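Local coordinates for PHD-type domain-containing protein (Chaetomium thermophilum, PDB 6VHF) that integrates, as the protein Cfp1, into the histone H3K4 methyltransferase complex COMPASS, probably through this RbBP5-interacting domain with its bound zinc ion, at residues A8-S13 / E165-V170; A47-I52 / D123-G128; G51-I56 / L131-K136. One frame throughout, in Å; residues are numbered along the deposited sequence.

All three contacts lie near the surface, but at opposite ends of an elongated, largely helical chain. Contact 1 pairs the two long helices 4-46 and 141-177 far from the metal, and combines a small apolar patch with one S13–E167 hydrogen bond. Contacts 2 and 3, their centres about 11 Å apart, join loops: both start after helix 4-46, sharing G51 and I52, and meet different parts of the loop before helix 141-177. Contact 2 relies on aliphatic groups set against a guanidinium and a threonine methyl. Contact 3 combines backbone bonds, I56–L131 packing and lysine bonds, including the D55–K134 salt bridge, beside the zinc site. The centres of contacts 1 and 3 are about 51 Å apart.

Contact 1: residues A8-S13 / E165-V170; sequences AELTAS and EAEQRV
S13 and E167 make the polar link between the two helices. The hydroxyl OG of S13 donates to OE1 of E167 over 2.5 Å, short enough that the exact length is doubtful. OG is anti to the backbone N of S13 (chi1 -176°), which turns the hydroxyl to the partner helix, while E167 runs extended beyond CG to bring its carboxylate there. The same OE1 forms a salt bridge with R17, one turn further along the first helix, so a single oxygen serves both a hydroxyl and a guanidinium. An alanine in place of E167 would probably leave S13 OG without its acceptor and R17 without this carboxylate.

The segments belong to helices 4-46 and 141-177, which pack as an antiparallel pair: the short segment axes come within 10.1 Å at 163° between their directions, and L10 lies level with E167.

Apolar contact is centred on L10 and V170, whose side chains pass one another, running opposite ways. CD2 of L10 lies 3.9 Å from CG1 of V170, and CG and CD1 of the leucine lie close to that same methyl. CD2 also rests 3.8 Å from the carbonyl O of E167 and near its CG. At the margin, OE2 of E9 approaches CG2 of V170 to 3.8 Å, a van der Waals approach of a carboxylate to a methyl.

Contact 2: residues A47-I52 / D123-G128; sequences AGIPGI and DPRTAG
I49 and R125 meet tip to tip, the isoleucine methyl CD1 lying over the centre of the guanidinium face, 3.5 Å above its plane. CG1 of I49 adds to the cover, 3.6 Å from NH1 of R125, and CB of A47 approaches that nitrogen obliquely. Beside them, CD1 of I52 meets CG2 of T126 at 3.5 Å, also tip to tip, and CD1 of I49 touches the same threonine methyl.

The next shell fixes how the guanidinium is turned. R125 grips D123 side-on in a salt bridge, NE donating to OD1 at 2.9 Å and NH2 to OD2, both through syn lone pairs and close to the guanidinium plane. The bend of R125 at chi3 (-60°) turns NE back to the aspartate. OD1 also takes the backbone N of R125, which comes from above the carboxylate plane and closes an Asx turn. Opposite, a type II beta turn from I49 to I52, with G51 at positive phi, presents I49 to R125 and I52 to T126.

This loop pairing sits at the end of helix 4-46, which G48 leaves with positive phi; R40 of that helix hydrogen-bonds to the carbonyl O of P124, and G128 pairs with T61, just before helix 64-77.

Contact 3: residues G51-I56 / L131-K136; sequences GITKDI and LRKKCK. With ZN (zinc ion), chain B.
I56 and L131 meet through their CD1 methyls at 3.8 Å, and CD1 of I56 also lies against the backbone of L131. This is the tight side. Here I56 and K133 form a single beta bridge, made by backbone bonds between R132 and C57 and from N of K134 to the carbonyl O of D55 (3.2 Å). That oxygen also receives a CA-H...O contact from K133. A type I turn from T53 to I56, with T53 OG1 accepting from N of D55 in an ST turn, shapes the facing loop.

The more exposed side is built from lysines. K133 crosses T53 at about a right angle, its CE 3.5 Å from the threonine CG2. A bend at chi4 (49°) takes NZ to the carbonyl O of G51, a 2.9 Å bond in the carbonyl plane. K134 lies beside D55, pointing the same way, and its NZ forms a 2.7 Å salt bridge to OD2 from well above the carboxylate plane.

C135 SG binds zinc at 2.4 Å; C57, C130 and H138 complete this non-canonical, single-zinc finger of Cfp1. Backbone pairing thus joins its ligand loops, while K134 probably balances the charge of D55 and K133 spends its ammonium on G51 O.

Contact 1: residues A8-S13 / E165-V170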
ATOM      1  N   ALA A   8       7.574 -18.341  21.458  1.00 45.77           N
ATOM      2  CA  ALA A   8       8.267 -17.854  20.275  1.00 48.92           C
ATOM      3  C   ALA A   8       7.283 -17.578  19.138  1.00 49.48           C
ATOM      4  O   ALA A   8       7.432 -16.593  18.407  1.00 48.00           O
ATOM      5  CB  ALA A   8       9.339 -18.863  19.851  1.00 43.77           C
ATOM      6  N   GLU A   9       6.257 -18.421  18.987  1.00 49.61           N
ATOM      7  CA  GLU A   9       5.285 -18.222  17.913  1.00 52.35           C
ATOM      8  C   GLU A   9       4.396 -17.014  18.179  1.00 46.00           C
ATOM      9  O   GLU A   9       4.157 -16.200  17.281  1.00 44.60           O
ATOM     10  CB  GLU A   9       4.429 -19.474  17.743  1.00 51.33           C
ATOM     11  CG  GLU A   9       5.212 -20.725  17.390  1.00 63.47           C
ATOM     12  CD  GLU A   9       4.318 -21.946  17.291  1.00 70.48           C
ATOM     13  OE1 GLU A   9       4.843 -23.074  17.369  1.00 69.37           O
ATOM     14  OE2 GLU A   9       3.095 -21.756  17.138  1.00 70.11           O
ATOM     15  N   LEU A  10       3.843 -16.923  19.390  1.00 40.68           N
ATOM     16  CA  LEU A  10       3.000 -15.790  19.737  1.00 40.56           C
ATOM     17  C   LEU A  10       3.751 -14.485  19.554  1.00 43.68           C
ATOM     18  O   LEU A  10       3.200 -13.508  19.030  1.00 39.29           O
ATOM     19  CB  LEU A  10       2.502 -15.920  21.177  1.00 40.37           C
ATOM     20  CG  LEU A  10       1.642 -17.168  21.393  1.00 49.11           C
ATOM     21  CD1 LEU A  10       1.501 -17.571  22.870  1.00 51.76           C
ATOM     22  CD2 LEU A  10       0.282 -16.986  20.731  1.00 43.68           C
ATOM     23  N   THR A  11       5.020 -14.458  19.964  1.00 39.31           N
ATOM     24  CA  THR A  11       5.813 -13.239  19.882  1.00 38.04           C
ATOM     25  C   THR A  11       6.050 -12.847  18.431  1.00 42.16           C
ATOM     26  O   THR A  11       5.903 -11.671  18.062  1.00 41.40           O
ATOM     27  CB  THR A  11       7.149 -13.428  20.609  1.00 40.95           C
ATOM     28  OG1 THR A  11       6.911 -13.899  21.948  1.00 42.22           O
ATOM     29  CG2 THR A  11       7.967 -12.108  20.624  1.00 37.36           C
ATOM     30  N   ALA A  12       6.414 -13.823  17.593  1.00 37.61           N
ATOM     31  CA  ALA A  12       6.632 -13.539  16.181  1.00 43.92           C
ATOM     32  C   ALA A  12       5.336 -13.146  15.494  1.00 41.98           C
ATOM     33  O   ALA A  12       5.342 -12.299  14.602  1.00 38.62           O
ATOM     34  CB  ALA A  12       7.243 -14.750  15.481  1.00 38.35           C
ATOM     35  N   SER A  13       4.222 -13.753  15.901  1.00 43.01           N
ATOM     36  CA  SER A  13       2.924 -13.382  15.355  1.00 42.21           C
ATOM     37  C   SER A  13       2.593 -11.931  15.675  1.00 40.92           C
ATOM     38  O   SER A  13       2.187 -11.164  14.791  1.00 38.85           O
ATOM     39  CB  SER A  13       1.851 -14.308  15.915  1.00 39.71           C
ATOM     40  OG  SER A  13       0.612 -14.012  15.308  1.00 46.03           O
ATOM     41  N   GLU A 165      -6.437 -14.873  14.881  1.00 44.09           N
ATOM     42  CA  GLU A 165      -7.085 -16.158  15.030  1.00 50.84           C
ATOM     43  C   GLU A 165      -6.079 -17.246  15.415  1.00 56.38           C
ATOM     44  O   GLU A 165      -6.333 -18.013  16.354  1.00 49.50           O
ATOM     45  CB  GLU A 165      -7.840 -16.488  13.747  1.00 45.39           C
ATOM     46  CG  GLU A 165      -8.001 -17.963  13.481  1.00 63.31           C
ATOM     47  CD  GLU A 165      -9.186 -18.594  14.191  1.00 76.31           C
ATOM     48  OE1 GLU A 165      -9.436 -19.794  13.923  1.00 83.83           O
ATOM     49  OE2 GLU A 165      -9.840 -17.895  14.998  1.00 81.38           O
ATOM     50  N   ALA A 166      -4.919 -17.284  14.753  1.00 51.54           N
ATOM     51  CA  ALA A 166      -3.911 -18.285  15.076  1.00 50.43           C
ATOM     52  C   ALA A 166      -3.371 -18.096  16.495  1.00 54.42           C
ATOM     53  O   ALA A 166      -3.136 -19.078  17.215  1.00 59.03           O
ATOM     54  CB  ALA A 166      -2.786 -18.223  14.047  1.00 45.15           C
ATOM     55  N   GLU A 167      -3.162 -16.844  16.915  1.00 51.69           N
ATOM     56  CA  GLU A 167      -2.756 -16.593  18.293  1.00 53.18           C
ATOM     57  C   GLU A 167      -3.766 -17.169  19.268  1.00 57.58           C
ATOM     58  O   GLU A 167      -3.394 -17.862  20.221  1.00 55.81           O
ATOM     59  CB  GLU A 167      -2.571 -15.096  18.542  1.00 44.73           C
ATOM     60  CG  GLU A 167      -1.332 -14.564  17.904  1.00 46.50           C
ATOM     61  CD  GLU A 167      -1.317 -13.057  17.787  1.00 46.41           C
ATOM     62  OE1 GLU A 167      -0.678 -12.579  16.840  1.00 42.46           O
ATOM     63  OE2 GLU A 167      -1.923 -12.346  18.628  1.00 51.36           O
ATOM     64  N   GLN A 168      -5.058 -16.893  19.043  1.00 56.90           N
ATOM     65  CA  GLN A 168      -6.081 -17.473  19.904  1.00 61.61           C
ATOM     66  C   GLN A 168      -6.048 -18.997  19.862  1.00 68.34           C
ATOM     67  O   GLN A 168      -6.310 -19.647  20.883  1.00 65.25           O
ATOM     68  CB  GLN A 168      -7.467 -16.947  19.534  1.00 60.71           C
ATOM     69  CG  GLN A 168      -8.632 -17.736  20.135  1.00 70.96           C
ATOM     70  CD  GLN A 168      -8.726 -17.662  21.665  1.00 78.79           C
ATOM     71  OE1 GLN A 168      -7.842 -17.137  22.344  1.00 80.29           O
ATOM     72  NE2 GLN A 168      -9.809 -18.213  22.209  1.00 86.21           N
ATOM     73  N   ARG A 169      -5.688 -19.586  18.715  1.00 64.94           N
ATOM     74  CA  ARG A 169      -5.622 -21.042  18.628  1.00 62.11           C
ATOM     75  C   ARG A 169      -4.468 -21.597  19.454  1.00 66.12           C
ATOM     76  O   ARG A 169      -4.634 -22.601  20.158  1.00 69.22           O
ATOM     77  CB  ARG A 169      -5.509 -21.486  17.172  1.00 61.91           C
ATOM     78  CG  ARG A 169      -6.837 -21.960  16.573  1.00 67.15           C
ATOM     79  CD  ARG A 169      -6.828 -21.842  15.070  1.00 68.12           C
ATOM     80  NE  ARG A 169      -5.512 -22.174  14.533  1.00 73.80           N
ATOM     81  CZ  ARG A 169      -4.982 -21.599  13.456  1.00 70.72           C
ATOM     82  NH1 ARG A 169      -5.656 -20.652  12.815  1.00 64.48           N
ATOM     83  NH2 ARG A 169      -3.772 -21.955  13.037  1.00 75.00           N
ATOM     84  N   VAL A 170      -3.292 -20.969  19.388  1.00 60.13           N
ATOM     85  CA  VAL A 170      -2.171 -21.426  20.203  1.00 57.89           C
ATOM     86  C   VAL A 170      -2.520 -21.343  21.690  1.00 65.70           C
ATOM     87  O   VAL A 170      -2.365 -22.321  22.437  1.00 69.10           O
ATOM     88  CB  VAL A 170      -0.901 -20.634  19.867  1.00 55.11           C
ATOM     89  CG1 VAL A 170       0.149 -20.835  20.945  1.00 52.11           C
ATOM     90  CG2 VAL A 170      -0.364 -21.059  18.500  1.00 53.30           C
TER

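Contact 2: residues A47-I52 / D123-G128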
ATOM      1  N   ALA A  47      -4.829  25.816 -15.054  1.00 38.28           N
ATOM      2  CA  ALA A  47      -4.015  27.017 -15.225  1.00 42.06           C
ATOM      3  C   ALA A  47      -3.983  27.512 -16.665  1.00 44.80           C
ATOM      4  O   ALA A  47      -3.472  28.609 -16.914  1.00 46.03           O
ATOM      5  CB  ALA A  47      -2.581  26.756 -14.745  1.00 42.04           C
ATOM      6  N   GLY A  48      -4.511  26.741 -17.609  1.00 49.73           N
ATOM      7  CA  GLY A  48      -4.467  27.151 -19.000  1.00 52.98           C
ATOM      8  C   GLY A  48      -3.062  27.319 -19.542  1.00 50.57           C
ATOM      9  O   GLY A  48      -2.778  28.316 -20.213  1.00 54.84           O
ATOM     10  N   ILE A  49      -2.176  26.375 -19.257  1.00 50.14           N
ATOM     11  CA  ILE A  49      -0.818  26.411 -19.802  1.00 51.52           C
ATOM     12  C   ILE A  49      -0.880  25.887 -21.231  1.00 53.73           C
ATOM     13  O   ILE A  49      -1.530  24.854 -21.476  1.00 52.16           O
ATOM     14  CB  ILE A  49       0.170  25.574 -18.974  1.00 49.14           C
ATOM     15  CG1 ILE A  49       0.056  25.861 -17.470  1.00 50.04           C
ATOM     16  CG2 ILE A  49       1.605  25.791 -19.438  1.00 45.90           C
ATOM     17  CD1 ILE A  49       0.783  24.797 -16.616  1.00 43.00           C
ATOM     18  N   PRO A  50      -0.213  26.547 -22.184  1.00 52.01           N
ATOM     19  CA  PRO A  50      -0.291  26.111 -23.588  1.00 54.21           C
ATOM     20  C   PRO A  50       0.084  24.646 -23.745  1.00 53.79           C
ATOM     21  O   PRO A  50       1.113  24.191 -23.242  1.00 53.77           O
ATOM     22  CB  PRO A  50       0.709  27.036 -24.303  1.00 50.11           C
ATOM     23  CG  PRO A  50       0.698  28.303 -23.470  1.00 49.53           C
ATOM     24  CD  PRO A  50       0.506  27.832 -22.036  1.00 51.56           C
ATOM     25  N   GLY A  51      -0.782  23.906 -24.443  1.00 52.39           N
ATOM     26  CA  GLY A  51      -0.574  22.495 -24.679  1.00 53.06           C
ATOM     27  C   GLY A  51      -1.016  21.578 -23.561  1.00 55.07           C
ATOM     28  O   GLY A  51      -1.196  20.379 -23.798  1.00 57.01           O
ATOM     29  N   ILE A  52      -1.195  22.088 -22.345  1.00 53.24           N
ATOM     30  CA  ILE A  52      -1.581  21.237 -21.215  1.00 53.07           C
ATOM     31  C   ILE A  52      -3.097  21.210 -21.207  1.00 56.07           C
ATOM     32  O   ILE A  52      -3.768  22.060 -20.614  1.00 58.52           O
ATOM     33  CB  ILE A  52      -0.961  21.715 -19.910  1.00 51.49           C
ATOM     34  CG1 ILE A  52       0.532  21.435 -19.986  1.00 44.81           C
ATOM     35  CG2 ILE A  52      -1.548  20.982 -18.702  1.00 56.05           C
ATOM     36  CD1 ILE A  52       1.336  22.218 -19.021  1.00 51.96           C
ATOM     37  N   ASP A 123       8.926  24.370 -15.030  1.00 65.07           N
ATOM     38  CA  ASP A 123       7.636  24.825 -14.523  1.00 59.43           C
ATOM     39  C   ASP A 123       7.184  24.033 -13.297  1.00 58.76           C
ATOM     40  O   ASP A 123       6.861  22.840 -13.406  1.00 57.61           O
ATOM     41  CB  ASP A 123       6.600  24.714 -15.642  1.00 50.32           C
ATOM     42  CG  ASP A 123       5.360  25.550 -15.378  1.00 53.69           C
ATOM     43  OD1 ASP A 123       5.022  25.779 -14.199  1.00 50.52           O
ATOM     44  OD2 ASP A 123       4.739  26.021 -16.360  1.00 55.71           O
ATOM     45  N   PRO A 124       7.125  24.666 -12.123  1.00 55.92           N
ATOM     46  CA  PRO A 124       6.736  23.932 -10.908  1.00 50.52           C
ATOM     47  C   PRO A 124       5.354  23.329 -10.996  1.00 50.06           C
ATOM     48  O   PRO A 124       5.063  22.367 -10.271  1.00 49.99           O
ATOM     49  CB  PRO A 124       6.795  25.001  -9.809  1.00 50.71           C
ATOM     50  CG  PRO A 124       7.504  26.158 -10.395  1.00 49.36           C
ATOM     51  CD  PRO A 124       7.295  26.106 -11.873  1.00 51.63           C
ATOM     52  N   ARG A 125       4.481  23.865 -11.857  1.00 47.40           N
ATOM     53  CA  ARG A 125       3.133  23.321 -11.947  1.00 47.98           C
ATOM     54  C   ARG A 125       3.112  21.953 -12.612  1.00 47.98           C
ATOM     55  O   ARG A 125       2.131  21.220 -12.449  1.00 47.80           O
ATOM     56  CB  ARG A 125       2.207  24.281 -12.705  1.00 41.61           C
ATOM     57  CG  ARG A 125       2.045  25.647 -12.043  1.00 43.97           C
ATOM     58  CD  ARG A 125       1.478  26.697 -13.025  1.00 43.18           C
ATOM     59  NE  ARG A 125       2.346  26.884 -14.191  1.00 40.03           N
ATOM     60  CZ  ARG A 125       2.090  27.728 -15.200  1.00 50.32           C
ATOM     61  NH1 ARG A 125       0.974  28.469 -15.216  1.00 39.73           N
ATOM     62  NH2 ARG A 125       2.951  27.822 -16.212  1.00 45.91           N
ATOM     63  N   THR A 126       4.155  21.607 -13.376  1.00 48.20           N
ATOM     64  CA  THR A 126       4.192  20.355 -14.125  1.00 47.82           C
ATOM     65  C   THR A 126       5.480  19.572 -13.910  1.00 49.56           C
ATOM     66  O   THR A 126       5.715  18.592 -14.624  1.00 52.50           O
ATOM     67  CB  THR A 126       4.026  20.628 -15.620  1.00 55.04           C
ATOM     68  OG1 THR A 126       5.159  21.376 -16.078  1.00 53.74           O
ATOM     69  CG2 THR A 126       2.751  21.416 -15.891  1.00 47.56           C
ATOM     70  N   ALA A 127       6.337  19.991 -12.985  1.00 49.59           N
ATOM     71  CA  ALA A 127       7.612  19.316 -12.790  1.00 55.49           C
ATOM     72  C   ALA A 127       7.382  17.923 -12.225  1.00 55.62           C
ATOM     73  O   ALA A 127       6.645  17.752 -11.251  1.00 51.82           O
ATOM     74  CB  ALA A 127       8.510  20.119 -11.846  1.00 58.33           C
ATOM     75  N   GLY A 128       8.031  16.930 -12.824  1.00 53.82           N
ATOM     76  CA  GLY A 128       7.795  15.557 -12.446  1.00 54.88           C
ATOM     77  C   GLY A 128       6.554  14.957 -13.056  1.00 56.64           C
ATOM     78  O   GLY A 128       6.242  13.793 -12.780  1.00 54.76           O
TER

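Contact 3: residues G51-I56 / L131-K136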
ATOM      1  N   GLY A  51      -0.782  23.906 -24.443  1.00 52.39           N
ATOM      2  CA  GLY A  51      -0.574  22.495 -24.679  1.00 53.06           C
ATOM      3  C   GLY A  51      -1.016  21.578 -23.561  1.00 55.07           C
ATOM      4  O   GLY A  51      -1.196  20.379 -23.798  1.00 57.01           O
ATOM      5  N   ILE A  52      -1.195  22.088 -22.345  1.00 53.24           N
ATOM      6  CA  ILE A  52      -1.581  21.237 -21.215  1.00 53.07           C
ATOM      7  C   ILE A  52      -3.097  21.210 -21.207  1.00 56.07           C
ATOM      8  O   ILE A  52      -3.768  22.060 -20.614  1.00 58.52           O
ATOM      9  CB  ILE A  52      -0.961  21.715 -19.910  1.00 51.49           C
ATOM     10  CG1 ILE A  52       0.532  21.435 -19.986  1.00 44.81           C
ATOM     11  CG2 ILE A  52      -1.548  20.982 -18.702  1.00 56.05           C
ATOM     12  CD1 ILE A  52       1.336  22.218 -19.021  1.00 51.96           C
ATOM     13  N   THR A  53      -3.650  20.237 -21.934  1.00 55.76           N
ATOM     14  CA  THR A  53      -5.071  20.032 -22.135  1.00 60.60           C
ATOM     15  C   THR A  53      -5.574  18.941 -21.182  1.00 61.05           C
ATOM     16  O   THR A  53      -4.814  18.373 -20.388  1.00 62.44           O
ATOM     17  CB  THR A  53      -5.334  19.669 -23.605  1.00 61.03           C
ATOM     18  OG1 THR A  53      -5.146  18.262 -23.793  1.00 66.90           O
ATOM     19  CG2 THR A  53      -4.351  20.362 -24.494  1.00 60.80           C
ATOM     20  N   LYS A  54      -6.865  18.621 -21.281  1.00 58.77           N
ATOM     21  CA  LYS A  54      -7.505  17.576 -20.489  1.00 61.70           C
ATOM     22  C   LYS A  54      -7.071  16.173 -20.898  1.00 59.37           C
ATOM     23  O   LYS A  54      -7.299  15.231 -20.140  1.00 60.63           O
ATOM     24  CB  LYS A  54      -9.039  17.686 -20.581  1.00 62.29           C
ATOM     25  CG  LYS A  54      -9.689  18.991 -20.030  1.00 63.33           C
ATOM     26  CD  LYS A  54      -9.138  20.308 -20.636  1.00 72.40           C
ATOM     27  CE  LYS A  54      -9.204  20.344 -22.170  1.00 68.04           C
ATOM     28  NZ  LYS A  54      -8.567  21.590 -22.663  1.00 69.43           N
ATOM     29  N   ASP A  55      -6.481  16.011 -22.082  1.00 64.61           N
ATOM     30  CA  ASP A  55      -5.870  14.754 -22.493  1.00 62.82           C
ATOM     31  C   ASP A  55      -4.548  14.495 -21.786  1.00 60.08           C
ATOM     32  O   ASP A  55      -3.975  13.417 -21.966  1.00 62.21           O
ATOM     33  CB  ASP A  55      -5.625  14.753 -24.012  1.00 66.90           C
ATOM     34  CG  ASP A  55      -6.866  15.088 -24.808  1.00 74.86           C
ATOM     35  OD1 ASP A  55      -6.800  16.005 -25.663  1.00 78.55           O
ATOM     36  OD2 ASP A  55      -7.903  14.425 -24.591  1.00 77.11           O
ATOM     37  N   ILE A  56      -4.034  15.472 -21.032  1.00 52.90           N
ATOM     38  CA  ILE A  56      -2.747  15.314 -20.360  1.00 59.94           C
ATOM     39  C   ILE A  56      -2.787  14.127 -19.402  1.00 54.69           C
ATOM     40  O   ILE A  56      -3.758  13.943 -18.655  1.00 49.63           O
ATOM     41  CB  ILE A  56      -2.381  16.618 -19.633  1.00 57.82           C
ATOM     42  CG1 ILE A  56      -1.653  17.568 -20.579  1.00 60.30           C
ATOM     43  CG2 ILE A  56      -1.567  16.344 -18.361  1.00 56.65           C
ATOM     44  CD1 ILE A  56      -0.343  17.028 -21.071  1.00 58.50           C
ATOM     45  N   LEU A 131       3.530  14.495 -19.436  1.00 63.93           N
ATOM     46  CA  LEU A 131       2.688  15.323 -20.291  1.00 67.01           C
ATOM     47  C   LEU A 131       2.242  14.600 -21.564  1.00 68.44           C
ATOM     48  O   LEU A 131       1.743  15.249 -22.492  1.00 61.55           O
ATOM     49  CB  LEU A 131       3.398  16.636 -20.650  1.00 62.13           C
ATOM     50  CG  LEU A 131       3.611  17.701 -19.567  1.00 62.40           C
ATOM     51  CD1 LEU A 131       2.404  17.796 -18.616  1.00 57.39           C
ATOM     52  CD2 LEU A 131       4.910  17.444 -18.801  1.00 65.07           C
ATOM     53  N   ARG A 132       2.390  13.277 -21.628  1.00 65.88           N
ATOM     54  CA  ARG A 132       1.897  12.564 -22.796  1.00 66.03           C
ATOM     55  C   ARG A 132       0.379  12.701 -22.878  1.00 66.81           C
ATOM     56  O   ARG A 132      -0.313  12.687 -21.860  1.00 64.14           O
ATOM     57  CB  ARG A 132       2.326  11.096 -22.746  1.00 70.23           C
ATOM     58  CG  ARG A 132       2.023  10.293 -24.016  1.00 77.32           C
ATOM     59  CD  ARG A 132       3.065  10.492 -25.139  1.00 80.08           C
ATOM     60  NE  ARG A 132       3.224  11.894 -25.542  1.00 79.61           N
ATOM     61  CZ  ARG A 132       2.403  12.541 -26.365  1.00 75.75           C
ATOM     62  NH1 ARG A 132       1.357  11.918 -26.886  1.00 76.20           N
ATOM     63  NH2 ARG A 132       2.621  13.817 -26.667  1.00 79.86           N
ATOM     64  N   LYS A 133      -0.138  12.900 -24.093  1.00 67.80           N
ATOM     65  CA  LYS A 133      -1.582  12.931 -24.307  1.00 69.39           C
ATOM     66  C   LYS A 133      -2.068  11.535 -24.672  1.00 71.15           C
ATOM     67  O   LYS A 133      -1.382  10.796 -25.384  1.00 75.01           O
ATOM     68  CB  LYS A 133      -1.976  13.929 -25.404  1.00 73.03           C
ATOM     69  CG  LYS A 133      -1.869  15.419 -25.015  1.00 72.52           C
ATOM     70  CD  LYS A 133      -2.554  16.334 -26.046  1.00 72.13           C
ATOM     71  CE  LYS A 133      -2.250  17.817 -25.801  1.00 73.62           C
ATOM     72  NZ  LYS A 133      -0.795  18.099 -25.602  1.00 73.66           N
ATOM     73  N   LYS A 134      -3.256  11.182 -24.185  1.00 70.59           N
ATOM     74  CA  LYS A 134      -3.778   9.817 -24.282  1.00 76.86           C
ATOM     75  C   LYS A 134      -2.685   8.795 -23.948  1.00 77.47           C
ATOM     76  O   LYS A 134      -2.310   7.945 -24.757  1.00 79.23           O
ATOM     77  CB  LYS A 134      -4.377   9.554 -25.664  1.00 79.78           C
ATOM     78  CG  LYS A 134      -5.650  10.336 -25.975  1.00 78.66           C
ATOM     79  CD  LYS A 134      -5.343  11.742 -26.462  1.00 78.45           C
ATOM     80  CE  LYS A 134      -6.560  12.381 -27.117  1.00 83.35           C
ATOM     81  NZ  LYS A 134      -7.776  12.263 -26.260  1.00 84.86           N
ATOM     82  N   CYS A 135      -2.153   8.913 -22.736  1.00 75.84           N
ATOM     83  CA  CYS A 135      -1.008   8.102 -22.353  1.00 75.23           C
ATOM     84  C   CYS A 135      -1.431   6.665 -22.077  1.00 75.24           C
ATOM     85  O   CYS A 135      -2.552   6.399 -21.633  1.00 75.57           O
ATOM     86  CB  CYS A 135      -0.332   8.685 -21.127  1.00 69.70           C
ATOM     87  SG  CYS A 135       1.034   7.712 -20.596  1.00 70.52           S
ATOM     88  N   LYS A 136      -0.514   5.733 -22.354  1.00 71.99           N
ATOM     89  CA  LYS A 136      -0.814   4.305 -22.290  1.00 75.22           C
ATOM     90  C   LYS A 136       0.087   3.560 -21.305  1.00 73.95           C
ATOM     91  O   LYS A 136      -0.381   2.618 -20.653  1.00 70.52           O
ATOM     92  CB  LYS A 136      -0.722   3.676 -23.686  1.00 76.35           C
ATOM     93  CG  LYS A 136      -1.852   4.093 -24.635  1.00 80.56           C
ATOM     94  CD  LYS A 136      -3.174   4.264 -23.894  1.00 80.30           C
ATOM     95  CE  LYS A 136      -4.364   4.165 -24.827  1.00 82.09           C
ATOM     96  NZ  LYS A 136      -5.633   4.165 -24.055  1.00 83.24           N
TER
HETATM   97 ZN    ZN B 601       1.832   8.963 -18.772  1.00 75.64          ZN